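Side-chain contacts in cysteine synthase (PDB 6AHI), which catalyses the pyridoxal-phosphate-dependent formation of L-cysteine and acetate from O-acetyl-L-serine and hydrogen sulfide, and also has cystathionine beta-synthase activity: residues 103-108 with 113-118; 6-11 with 85-90; 203-206 with 211-214. All coordinates share one frame; numbering follows the deposited sequence.

How the contacts relate
From the N terminus, the chain first passes 6-11, in the loop between strands 3-4 and 16-19. Contact 2 closes a long loop by bringing 85-90, at the end of helix 76-85, back against it. Contact 1 follows in series and closes a short loop between helix 102-110 and strand 114-118, in the parallel four-stranded sheet. Contact 3 comes last, closing another short loop after strand 200-206 of the larger mixed sheet. No loop encloses or crosses another. Contacts 1 and 2 have centres about 18 Å apart, and both reach the second subunit. The centre of contact 3 is about 35 Å from that of contact 2, on the opposite side of the chain's centre.

Contact 1 (103-108 with 113-118); sequences EKQQIM and ALVINT
The contact lies in a beta-alpha-beta unit made of strand 91-97, helix 102-110 and strand 114-118. Q105 and M108 of the helix face A113, V115 and N117 at the returning strand. The axes of helix 103-108 and strand 114-118 come within 8.7 Å and run roughly antiparallel.

The polar link is between two side-chain amides. N117 ND2 donates to Q105 OE1 at 3.0 Å, and the N-H points almost straight at the oxygen, at 173°. The acceptor lies close to the amide plane of N117. The two amide planes are 65° apart. The donor sits well above the carbonyl plane of Q105, so it does not lie on a lone pair. The Q105 chain is extended beyond CG (chi2 -177°), which carries its amide across to the strand. The same ND2 is held by its stronger partner, V96 O of the adjoining strand 91-97.

Between the amide pair and the turn, V115 touches the helix with both methyls. CG1 comes to 3.6 Å from Q105 OE1, and CG2 to 3.9 Å from M108 CB. At the turn, A113 N donates to M108 O at 3.0 Å. A113 CB packs near the same carbonyl and lies 4.3 Å from M108 CB. M108 also touches I79 of helix 76-85.

The chemistry is mixed. Nearest the turn a backbone bond and apolar packing join the two elements; an amide pair does so at the other end. N117 ND2 probably gives one N-H to each acceptor, and so links helix 102-110 to strand 91-97.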
loop_
_atom_site.group_PDB
_atom_site.type_symbol
_atom_site.label_atom_id
_atom_site.label_comp_id
_atom_site.label_asym_id
_atom_site.label_seq_id
_atom_site.Cartn_x
_atom_site.Cartn_y
_atom_site.Cartn_z
ATOM N N GLU A 103 8.431 -6.032 10.831
ATOM C CA GLU A 103 7.274 -5.960 9.968
ATOM C C GLU A 103 7.570 -6.651 8.627
ATOM O O GLU A 103 6.767 -7.444 8.137
ATOM C CB GLU A 103 6.867 -4.502 9.751
ATOM C CG GLU A 103 6.193 -3.850 10.951
ATOM C CD GLU A 103 7.000 -2.793 11.703
ATOM O OE1 GLU A 103 7.863 -3.179 12.512
ATOM O OE2 GLU A 103 6.747 -1.564 11.491
ATOM N N LYS A 104 8.724 -6.357 8.028
ATOM C CA LYS A 104 9.034 -6.930 6.727
ATOM C C LYS A 104 9.214 -8.449 6.859
ATOM O O LYS A 104 8.873 -9.192 5.942
ATOM C CB LYS A 104 10.259 -6.276 6.091
ATOM C CG LYS A 104 10.072 -4.835 5.643
ATOM C CD LYS A 104 11.349 -4.248 5.074
ATOM C CE LYS A 104 11.347 -2.725 5.060
ATOM N NZ LYS A 104 12.719 -2.202 4.845
ATOM N N GLN A 105 9.770 -8.911 7.978
ATOM C CA GLN A 105 9.907 -10.362 8.195
ATOM C C GLN A 105 8.533 -11.041 8.335
ATOM O O GLN A 105 8.364 -12.172 7.884
ATOM C CB GLN A 105 10.769 -10.668 9.424
ATOM C CG GLN A 105 12.209 -10.226 9.260
ATOM C CD GLN A 105 13.040 -10.598 10.463
ATOM O OE1 GLN A 105 12.985 -11.715 10.981
ATOM N NE2 GLN A 105 13.826 -9.630 10.907
ATOM N N GLN A 106 7.595 -10.382 9.022
ATOM C CA GLN A 106 6.231 -10.887 9.185
ATOM C C GLN A 106 5.592 -11.067 7.786
ATOM O O GLN A 106 4.925 -12.055 7.524
ATOM C CB GLN A 106 5.372 -9.888 9.973
ATOM C CG GLN A 106 4.946 -10.286 11.378
ATOM C CD GLN A 106 3.638 -9.610 11.723
ATOM O OE1 GLN A 106 2.564 -9.997 11.257
ATOM N NE2 GLN A 106 3.717 -8.567 12.532
ATOM N N ILE A 107 5.830 -10.101 6.897
ATOM C CA ILE A 107 5.221 -10.089 5.583
ATOM C C ILE A 107 5.845 -11.209 4.743
ATOM O O ILE A 107 5.136 -11.955 4.103
ATOM C CB ILE A 107 5.345 -8.702 4.926
ATOM C CG1 ILE A 107 4.505 -7.672 5.667
ATOM C CG2 ILE A 107 4.965 -8.782 3.471
ATOM C CD1 ILE A 107 4.777 -6.279 5.267
ATOM N N MET A 108 7.171 -11.367 4.822
ATOM C CA MET A 108 7.843 -12.468 4.135
ATOM C C MET A 108 7.227 -13.823 4.516
ATOM O O MET A 108 6.976 -14.675 3.651
ATOM C CB MET A 108 9.344 -12.492 4.458
ATOM C CG MET A 108 10.134 -11.558 3.610
ATOM S SD MET A 108 11.904 -11.585 4.082
ATOM C CE MET A 108 11.983 -10.034 4.974
ATOM N N ALA A 113 7.374 -17.602 2.906
ATOM C CA ALA A 113 8.840 -17.764 2.982
ATOM C C ALA A 113 9.250 -18.332 4.348
ATOM O O ALA A 113 8.616 -18.055 5.364
ATOM C CB ALA A 113 9.513 -16.442 2.729
ATOM N N LEU A 114 10.317 -19.140 4.345
ATOM C CA LEU A 114 11.055 -19.515 5.565
ATOM C C LEU A 114 12.067 -18.392 5.859
ATOM O O LEU A 114 12.836 -18.039 5.003
ATOM C CB LEU A 114 11.722 -20.878 5.339
ATOM C CG LEU A 114 12.675 -21.367 6.439
ATOM C CD1 LEU A 114 11.913 -21.602 7.739
ATOM C CD2 LEU A 114 13.409 -22.647 6.029
ATOM N N VAL A 115 11.971 -17.764 7.039
ATOM C CA VAL A 115 12.860 -16.700 7.452
ATOM C C VAL A 115 13.806 -17.273 8.517
ATOM O O VAL A 115 13.353 -17.812 9.515
ATOM C CB VAL A 115 12.106 -15.469 7.977
ATOM C CG1 VAL A 115 13.048 -14.446 8.583
ATOM C CG2 VAL A 115 11.270 -14.800 6.889
ATOM N N ILE A 116 15.110 -17.190 8.246
ATOM C CA ILE A 116 16.171 -17.648 9.173
ATOM C C ILE A 116 16.920 -16.396 9.631
ATOM O O ILE A 116 17.314 -15.570 8.804
ATOM C CB ILE A 116 17.097 -18.667 8.495
ATOM C CG1 ILE A 116 16.339 -19.961 8.201
ATOM C CG2 ILE A 116 18.354 -18.923 9.343
ATOM C CD1 ILE A 116 17.009 -20.864 7.194
ATOM N N ASN A 117 17.066 -16.247 10.952
ATOM C CA ASN A 117 17.712 -15.070 11.518
ATOM C C ASN A 117 19.176 -15.353 11.860
ATOM O O ASN A 117 19.524 -16.459 12.241
ATOM C CB ASN A 117 17.001 -14.577 12.773
ATOM C CG ASN A 117 15.631 -14.004 12.501
ATOM O OD1 ASN A 117 14.714 -14.274 13.263
ATOM N ND2 ASN A 117 15.503 -13.193 11.463
ATOM N N THR A 118 19.997 -14.305 11.717
ATOM C CA THR A 118 21.384 -14.254 12.157
ATOM C C THR A 118 21.535 -13.145 13.203
ATOM O O THR A 118 20.674 -12.272 13.321
ATOM C CB THR A 118 22.315 -14.031 10.955
ATOM O OG1 THR A 118 21.853 -12.882 10.235
ATOM C CG2 THR A 118 22.389 -15.246 10.048
#

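Contact 2 (6-11 with 85-90); sequences TMQDAI and AIKHHL
K87 reaches over the start of segment 6-11 and meets T6 and Q8 with its aliphatic chain. Its CB is the most closely approached atom. Q8 NE2 stands 3.1 Å from K87 CB, a tight nitrogen-to-carbon contact and not a hydrogen bond, and T6 OG1 is 4.0 Å from the same carbon. The CB also lies over one face of the H88 ring, offset toward its rim. K87 CG is anti to the backbone N (chi1 -178°), and the rest of the chain is fully extended. This straight course takes it past T6 and Q8. CG is farther from Q8 NE2, and CD comes back to 3.4 Å from that nitrogen. K87 CD is also near T6 OG1 and T6 CG2. At the tip, K87 NZ is 4.6 Å from D9 OD1. The charges are opposite, but this is too far for a salt bridge; a modest attraction is likely.

Both segments are shaped by local backbone motifs. Segment 85-90 ends helix 76-85 with a Schellman motif, in which L90 N bonds to A85 O and H89 N to I86 O. H89 has positive phi and is the C-prime residue. On the other side, T6 OG1 accepts from Q8 N in an ST turn, at the start of a 3-10 segment.

Q8 crosses K87 at about a right angle, and its chain bends at chi2 (-149°). Its NE2 also comes to 3.7 Å from H88 CE1, approaching the ring obliquely. Q8 OE1 accepts a weak hydrogen bond from Q51 NE2 of helix 48-60. The H88 ring also meets that of F58 on the same helix. M7 packs on N260 of the second subunit.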
loop_
_atom_site.group_PDB
_atom_site.type_symbol
_atom_site.label_atom_id
_atom_site.label_comp_id
_atom_site.label_asym_id
_atom_site.label_seq_id
_atom_site.Cartn_x
_atom_site.Cartn_y
_atom_site.Cartn_z
ATOM N N THR A 6 -3.319 -13.170 -10.379
ATOM C CA THR A 6 -2.065 -13.203 -9.660
ATOM C C THR A 6 -1.675 -11.758 -9.327
ATOM O O THR A 6 -1.861 -10.854 -10.155
ATOM C CB THR A 6 -0.983 -13.924 -10.491
ATOM O OG1 THR A 6 0.288 -13.657 -9.923
ATOM C CG2 THR A 6 -0.869 -13.450 -11.923
ATOM N N MET A 7 -1.178 -11.527 -8.110
ATOM C CA MET A 7 -0.833 -10.152 -7.712
ATOM C C MET A 7 0.381 -9.649 -8.520
ATOM O O MET A 7 0.624 -8.459 -8.638
ATOM C CB MET A 7 -0.561 -10.088 -6.209
ATOM C CG MET A 7 -1.838 -9.925 -5.389
ATOM S SD MET A 7 -3.085 -8.795 -6.126
ATOM C CE MET A 7 -2.338 -7.209 -5.780
ATOM N N GLN A 8 1.113 -10.592 -9.127
ATOM C CA GLN A 8 2.188 -10.301 -10.052
ATOM C C GLN A 8 1.736 -9.471 -11.231
ATOM O O GLN A 8 2.526 -8.656 -11.699
ATOM C CB GLN A 8 2.701 -11.582 -10.684
ATOM C CG GLN A 8 3.672 -12.300 -9.797
ATOM C CD GLN A 8 4.591 -12.982 -10.765
ATOM O OE1 GLN A 8 5.209 -12.322 -11.608
ATOM N NE2 GLN A 8 4.656 -14.302 -10.651
ATOM N N ASP A 9 0.497 -9.675 -11.682
ATOM C CA ASP A 9 -0.056 -8.919 -12.795
ATOM C C ASP A 9 -0.111 -7.410 -12.471
ATOM O O ASP A 9 -0.309 -6.580 -13.356
ATOM C CB ASP A 9 -1.474 -9.387 -13.159
ATOM C CG ASP A 9 -1.622 -10.716 -13.900
ATOM O OD1 ASP A 9 -0.595 -11.254 -14.384
ATOM O OD2 ASP A 9 -2.795 -11.214 -13.986
ATOM N N ALA A 10 -0.025 -7.042 -11.193
ATOM C CA ALA A 10 -0.201 -5.657 -10.784
ATOM C C ALA A 10 1.153 -4.966 -10.534
ATOM O O ALA A 10 1.155 -3.840 -10.072
ATOM C CB ALA A 10 -1.087 -5.630 -9.553
ATOM N N ILE A 11 2.290 -5.657 -10.762
ATOM C CA ILE A 11 3.658 -5.075 -10.566
ATOM C C ILE A 11 3.917 -4.051 -11.681
ATOM O O ILE A 11 3.596 -4.286 -12.838
ATOM C CB ILE A 11 4.766 -6.158 -10.486
ATOM C CG1 ILE A 11 4.654 -6.955 -9.181
ATOM C CG2 ILE A 11 6.147 -5.528 -10.614
ATOM C CD1 ILE A 11 5.470 -8.216 -9.123
ATOM N N ALA A 85 7.185 -15.624 -6.220
ATOM C CA ALA A 85 7.292 -17.089 -6.118
ATOM C C ALA A 85 5.919 -17.784 -6.113
ATOM O O ALA A 85 5.791 -18.938 -6.541
ATOM C CB ALA A 85 8.064 -17.448 -4.875
ATOM N N ILE A 86 4.900 -17.101 -5.593
ATOM C CA ILE A 86 3.560 -17.698 -5.412
ATOM C C ILE A 86 3.013 -18.251 -6.736
ATOM O O ILE A 86 2.536 -19.381 -6.783
ATOM C CB ILE A 86 2.602 -16.687 -4.757
ATOM C CG1 ILE A 86 3.031 -16.431 -3.310
ATOM C CG2 ILE A 86 1.167 -17.187 -4.856
ATOM C CD1 ILE A 86 2.277 -15.344 -2.605
ATOM N N LYS A 87 3.118 -17.467 -7.811
ATOM C CA LYS A 87 2.518 -17.836 -9.083
ATOM C C LYS A 87 3.032 -19.200 -9.532
ATOM O O LYS A 87 2.257 -20.004 -10.006
ATOM C CB LYS A 87 2.795 -16.783 -10.160
ATOM C CG LYS A 87 2.153 -17.064 -11.512
ATOM C CD LYS A 87 2.415 -15.962 -12.520
ATOM C CE LYS A 87 1.795 -16.232 -13.880
ATOM N NZ LYS A 87 1.925 -15.059 -14.779
ATOM N N HIS A 88 4.343 -19.454 -9.365
ATOM C CA HIS A 88 4.964 -20.708 -9.836
ATOM C C HIS A 88 5.197 -21.687 -8.682
ATOM O O HIS A 88 5.911 -22.657 -8.864
ATOM C CB HIS A 88 6.271 -20.440 -10.598
ATOM C CG HIS A 88 6.191 -19.300 -11.560
ATOM N ND1 HIS A 88 6.504 -18.000 -11.187
ATOM C CD2 HIS A 88 5.782 -19.239 -12.848
ATOM C CE1 HIS A 88 6.330 -17.187 -12.219
ATOM N NE2 HIS A 88 5.873 -17.927 -13.248
ATOM N N HIS A 89 4.585 -21.438 -7.519
ATOM C CA HIS A 89 4.626 -22.331 -6.357
ATOM C C HIS A 89 6.080 -22.629 -5.935
ATOM O O HIS A 89 6.367 -23.724 -5.503
ATOM C CB HIS A 89 3.840 -23.633 -6.641
ATOM C CG HIS A 89 2.373 -23.452 -6.867
ATOM N ND1 HIS A 89 1.446 -23.667 -5.876
ATOM C CD2 HIS A 89 1.664 -23.084 -7.960
ATOM C CE1 HIS A 89 0.227 -23.413 -6.333
ATOM N NE2 HIS A 89 0.336 -23.050 -7.611
ATOM N N LEU A 90 6.992 -21.660 -6.047
ATOM C CA LEU A 90 8.383 -21.852 -5.623
ATOM C C LEU A 90 8.504 -21.622 -4.110
ATOM O O LEU A 90 7.989 -20.648 -3.576
ATOM C CB LEU A 90 9.293 -20.865 -6.359
ATOM C CG LEU A 90 9.385 -21.017 -7.874
ATOM C CD1 LEU A 90 10.331 -19.967 -8.460
ATOM C CD2 LEU A 90 9.832 -22.417 -8.251
#

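Contact 3 (203-206 with 211-214); sequences GVEP and LNGG
L211 N donates to E205 OE1 at 2.9 Å, and N212 N makes a weak bond to E205 OE2 at 3.3 Å. One carboxylate thus takes two successive backbone N-H groups of the loop after strand 200-206. This strand belongs to the mixed beta sheet of the fold-type II PLP enzyme, between strands 174-178 and 240-244. L211 N meets OE1 on its syn side, 23° out of the carboxylate plane. With chi1 at 60°, E205 CG is flanked by both its backbone N and its C, and from there the chain runs extended to the loop.

Both oxygens have further partners. OE1 is hydrogen-bonded to S209 OG, and OE2 to T243 OG1 of strand 240-244. Water 1 donates to E205 OE2 and accepts from G214 N, at 2.9 Å, so it ties G214, two residues beyond N212, to the same carboxylate. These bonds would be expected to stabilise the charged form of the buried glutamate.

Farther out, N212 ND2 donates to F241 O and T243 OG1. L211 packs on F241, V226 and I229. Against the carboxylate itself, L211 CB lies 3.3 Å from E205 OE1.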
loop_
_atom_site.group_PDB
_atom_site.type_symbol
_atom_site.label_atom_id
_atom_site.label_comp_id
_atom_site.label_asym_id
_atom_site.label_seq_id
_atom_site.Cartn_x
_atom_site.Cartn_y
_atom_site.Cartn_z
ATOM N N GLY A 203 23.802 9.935 -7.186
ATOM C CA GLY A 203 23.491 8.856 -6.254
ATOM C C GLY A 203 23.298 9.425 -4.864
ATOM O O GLY A 203 23.946 10.401 -4.507
ATOM N N VAL A 204 22.384 8.849 -4.084
ATOM C CA VAL A 204 22.024 9.432 -2.808
ATOM C C VAL A 204 22.346 8.416 -1.711
ATOM O O VAL A 204 22.021 7.265 -1.854
ATOM C CB VAL A 204 20.544 9.827 -2.797
ATOM C CG1 VAL A 204 20.134 10.473 -1.487
ATOM C CG2 VAL A 204 20.209 10.718 -3.984
ATOM N N GLU A 205 22.987 8.895 -0.638
ATOM C CA GLU A 205 23.388 8.076 0.490
ATOM C C GLU A 205 23.087 8.858 1.758
ATOM O O GLU A 205 23.079 10.089 1.751
ATOM C CB GLU A 205 24.886 7.753 0.422
ATOM C CG GLU A 205 25.762 9.007 0.434
ATOM C CD GLU A 205 27.251 8.830 0.712
ATOM O OE1 GLU A 205 27.690 7.666 0.806
ATOM O OE2 GLU A 205 27.968 9.866 0.812
ATOM N N PRO A 206 22.840 8.165 2.879
ATOM C CA PRO A 206 22.721 8.818 4.180
ATOM C C PRO A 206 24.104 9.101 4.781
ATOM O O PRO A 206 25.078 8.491 4.382
ATOM C CB PRO A 206 21.991 7.755 5.014
ATOM C CG PRO A 206 22.543 6.457 4.468
ATOM C CD PRO A 206 22.694 6.704 2.974
ATOM N N LEU A 211 30.428 7.158 0.150
ATOM C CA LEU A 211 30.628 7.480 -1.293
ATOM C C LEU A 211 31.261 8.867 -1.475
ATOM O O LEU A 211 32.024 9.066 -2.424
ATOM C CB LEU A 211 29.301 7.350 -2.049
ATOM C CG LEU A 211 28.814 5.908 -2.270
ATOM C CD1 LEU A 211 27.389 5.862 -2.801
ATOM C CD2 LEU A 211 29.737 5.151 -3.201
ATOM N N ASN A 212 30.984 9.816 -0.568
ATOM C CA ASN A 212 31.635 11.153 -0.593
ATOM C C ASN A 212 32.865 11.205 0.322
ATOM O O ASN A 212 33.302 12.295 0.693
ATOM C CB ASN A 212 30.662 12.278 -0.229
ATOM C CG ASN A 212 29.943 12.803 -1.450
ATOM O OD1 ASN A 212 30.535 12.815 -2.523
ATOM N ND2 ASN A 212 28.687 13.225 -1.298
ATOM N N GLY A 213 33.422 10.041 0.691
ATOM C CA GLY A 213 34.706 9.994 1.411
ATOM C C GLY A 213 34.543 10.102 2.919
ATOM O O GLY A 213 35.501 9.983 3.632
ATOM N N GLY A 214 33.312 10.299 3.409
ATOM C CA GLY A 214 33.037 10.347 4.858
ATOM C C GLY A 214 33.327 9.022 5.550
ATOM O O GLY A 214 33.436 7.979 4.901
HETATM O O HOH W 1 30.562 10.140 2.515
#